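Local coordinates for protein UDP-N-acetylglucosamine 2-epimerase (Listeria monocytogenes, PDB 3OT5) that probably interconverts UDP-N-acetylglucosamine and UDP-N-acetylmannosamine by inverting the sugar at C2, at residues V323-D328 and L341-T346. Residues are numbered along the deposited sequence; the frame is centred on the assembly and turned at random.
Sequences VLVLRD and LKLIGT
Val323 and Leu341 stand side by side on one face of two neighbouring parallel strands, with CD2 of Leu341 pressed against CB of Val323 at 3.4 Å, tighter than usual for two carbons. Further along the same face Val325 and Leu343 meet at an oblique angle. CG1 of Val325, anti to its own N (chi1 -178°), rests 3.8 Å from CD1 of Leu343, a methyl whose exact position is doubtful, being too close to Arg327 O.

On the other face Leu324 runs alongside the root of Lys342, CD2 to CB, while the extended lysine chain leads off to Glu354 and Asp357, with which NZ makes long, weak ion pairs. Ile344, just past the strand, has CG1 between its N and carbonyl carbon (chi1 69°). From there CD1 reaches across to CB of Leu324 at 3.7 Å and, more loosely, to CD2 of Leu326. Helix 348-360 packs on this face, touching Leu324, Leu326 and Ile344.

Between the backbones, Val323 O accepts from Lys342 N, Lys342 O takes an almost straight bond from Val325 N (2.7 Å, 168° at the hydrogen), and Val325 O accepts from Ile344 N. The same oxygen receives weak bonds from Gly345 N and from Arg327 N, the latter closing an inverse gamma turn centred on Leu326, whose CA lies 3.2 Å from Gly345 O in a CA-H...O contact. A water donates to Asp328 OD2 and accepts from Thr346 N, bridging the two loops that follow the strands. The guanidinium of Arg327 forms a salt bridge with Glu331 through NH1.

Strand 323-325, helix 333-338 and strand 341-343 form a beta-alpha-beta unit that completes one edge of the parallel sheet in the C-terminal Rossmann-like domain, consistent with the GT-B-like architecture of UDP-N-acetylglucosamine 2-epimerases.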
loop_
_atom_site.group_PDB
_atom_site.type_symbol
_atom_site.label_atom_id
_atom_site.label_comp_id
_atom_site.label_asym_id
_atom_site.label_seq_id
_atom_site.Cartn_x
_atom_site.Cartn_y
_atom_site.Cartn_z
ATOM N N VAL A 323 6.344 6.740 -12.240
ATOM C CA VAL A 323 5.976 5.345 -12.413
ATOM C C VAL A 323 5.388 5.033 -13.797
ATOM O O VAL A 323 4.463 5.699 -14.250
ATOM C CB VAL A 323 4.937 4.918 -11.337
ATOM C CG1 VAL A 323 4.528 3.483 -11.529
ATOM C CG2 VAL A 323 5.483 5.137 -9.931
ATOM N N LEU A 324 5.948 4.030 -14.471
ATOM C CA LEU A 324 5.429 3.568 -15.765
ATOM C C LEU A 324 4.711 2.262 -15.431
ATOM O O LEU A 324 5.334 1.288 -14.997
ATOM C CB LEU A 324 6.537 3.369 -16.799
ATOM C CG LEU A 324 7.313 4.634 -17.212
ATOM C CD1 LEU A 324 8.344 4.313 -18.292
ATOM C CD2 LEU A 324 6.367 5.716 -17.704
ATOM N N VAL A 325 3.391 2.259 -15.601
ATOM C CA VAL A 325 2.570 1.102 -15.232
ATOM C C VAL A 325 2.421 0.080 -16.351
ATOM O O VAL A 325 1.903 0.382 -17.413
ATOM C CB VAL A 325 1.206 1.563 -14.709
ATOM C CG1 VAL A 325 0.344 0.362 -14.280
ATOM C CG2 VAL A 325 1.418 2.523 -13.529
ATOM N N LEU A 326 2.882 -1.139 -16.075
ATOM C CA LEU A 326 2.864 -2.240 -17.038
ATOM C C LEU A 326 1.512 -2.934 -17.045
ATOM O O LEU A 326 1.405 -4.111 -16.685
ATOM C CB LEU A 326 3.967 -3.239 -16.694
ATOM C CG LEU A 326 5.367 -2.631 -16.571
ATOM C CD1 LEU A 326 6.412 -3.696 -16.228
ATOM C CD2 LEU A 326 5.743 -1.858 -17.814
ATOM N N ARG A 327 0.478 -2.193 -17.440
ATOM C CA ARG A 327 -0.883 -2.722 -17.471
ATOM C C ARG A 327 -1.724 -2.091 -18.564
ATOM O O ARG A 327 -1.476 -0.964 -18.987
ATOM C CB ARG A 327 -1.614 -2.460 -16.146
ATOM C CG ARG A 327 -0.947 -2.998 -14.906
ATOM C CD ARG A 327 -1.898 -2.948 -13.746
ATOM N NE ARG A 327 -3.055 -3.792 -14.019
ATOM C CZ ARG A 327 -4.122 -3.886 -13.233
ATOM N NH1 ARG A 327 -4.198 -3.184 -12.106
ATOM N NH2 ARG A 327 -5.120 -4.686 -13.581
ATOM N N ASP A 328 -2.738 -2.830 -18.993
ATOM C CA ASP A 328 -3.671 -2.369 -20.019
ATOM C C ASP A 328 -4.831 -1.626 -19.377
ATOM O O ASP A 328 -5.484 -0.799 -20.008
ATOM C CB ASP A 328 -4.209 -3.558 -20.807
ATOM C CG ASP A 328 -3.150 -4.231 -21.649
ATOM O OD1 ASP A 328 -3.263 -5.458 -21.866
ATOM O OD2 ASP A 328 -2.206 -3.538 -22.089
ATOM N N LEU A 341 1.710 8.925 -12.518
ATOM C CA LEU A 341 1.745 7.607 -13.150
ATOM C C LEU A 341 1.444 7.651 -14.640
ATOM O O LEU A 341 0.688 8.503 -15.100
ATOM C CB LEU A 341 0.624 6.739 -12.571
ATOM C CG LEU A 341 0.489 6.438 -11.078
ATOM C CD1 LEU A 341 -0.710 5.564 -10.891
ATOM C CD2 LEU A 341 1.712 5.756 -10.525
ATOM N N LYS A 342 1.996 6.699 -15.383
ATOM C CA LYS A 342 1.701 6.575 -16.806
ATOM C C LYS A 342 1.332 5.136 -17.136
ATOM O O LYS A 342 2.112 4.216 -16.895
ATOM C CB LYS A 342 2.842 7.065 -17.693
ATOM C CG LYS A 342 2.985 8.586 -17.695
ATOM C CD LYS A 342 3.863 9.088 -18.853
ATOM C CE LYS A 342 3.919 10.616 -18.864
ATOM N NZ LYS A 342 4.627 11.185 -20.057
ATOM N N LEU A 343 0.111 4.941 -17.629
ATOM C CA LEU A 343 -0.340 3.618 -18.018
ATOM C C LEU A 343 0.222 3.396 -19.414
ATOM O O LEU A 343 -0.190 4.059 -20.369
ATOM C CB LEU A 343 -1.862 3.535 -18.025
ATOM C CG LEU A 343 -2.455 2.151 -18.281
ATOM C CD1 LEU A 343 -2.052 1.202 -17.166
ATOM C CD2 LEU A 343 -3.954 2.227 -18.373
ATOM N N ILE A 344 1.169 2.471 -19.539
ATOM C CA ILE A 344 1.802 2.223 -20.833
ATOM C C ILE A 344 1.644 0.805 -21.363
ATOM O O ILE A 344 2.159 0.486 -22.427
ATOM C CB ILE A 344 3.297 2.546 -20.773
ATOM C CG1 ILE A 344 4.036 1.542 -19.888
ATOM C CG2 ILE A 344 3.496 3.962 -20.266
ATOM C CD1 ILE A 344 5.524 1.717 -19.928
ATOM N N GLY A 345 0.949 -0.060 -20.642
ATOM C CA GLY A 345 0.770 -1.418 -21.142
ATOM C C GLY A 345 2.028 -2.253 -21.064
ATOM O O GLY A 345 2.907 -1.999 -20.238
ATOM N N THR A 346 2.121 -3.251 -21.929
ATOM C CA THR A 346 3.250 -4.165 -21.902
ATOM C C THR A 346 3.966 -4.323 -23.252
ATOM O O THR A 346 4.844 -5.171 -23.394
ATOM C CB THR A 346 2.773 -5.546 -21.422
ATOM O OG1 THR A 346 1.843 -6.087 -22.370
ATOM C CG2 THR A 346 2.087 -5.429 -20.049
HETATM O O HOH W 1 -0.119 -4.086 -23.396
#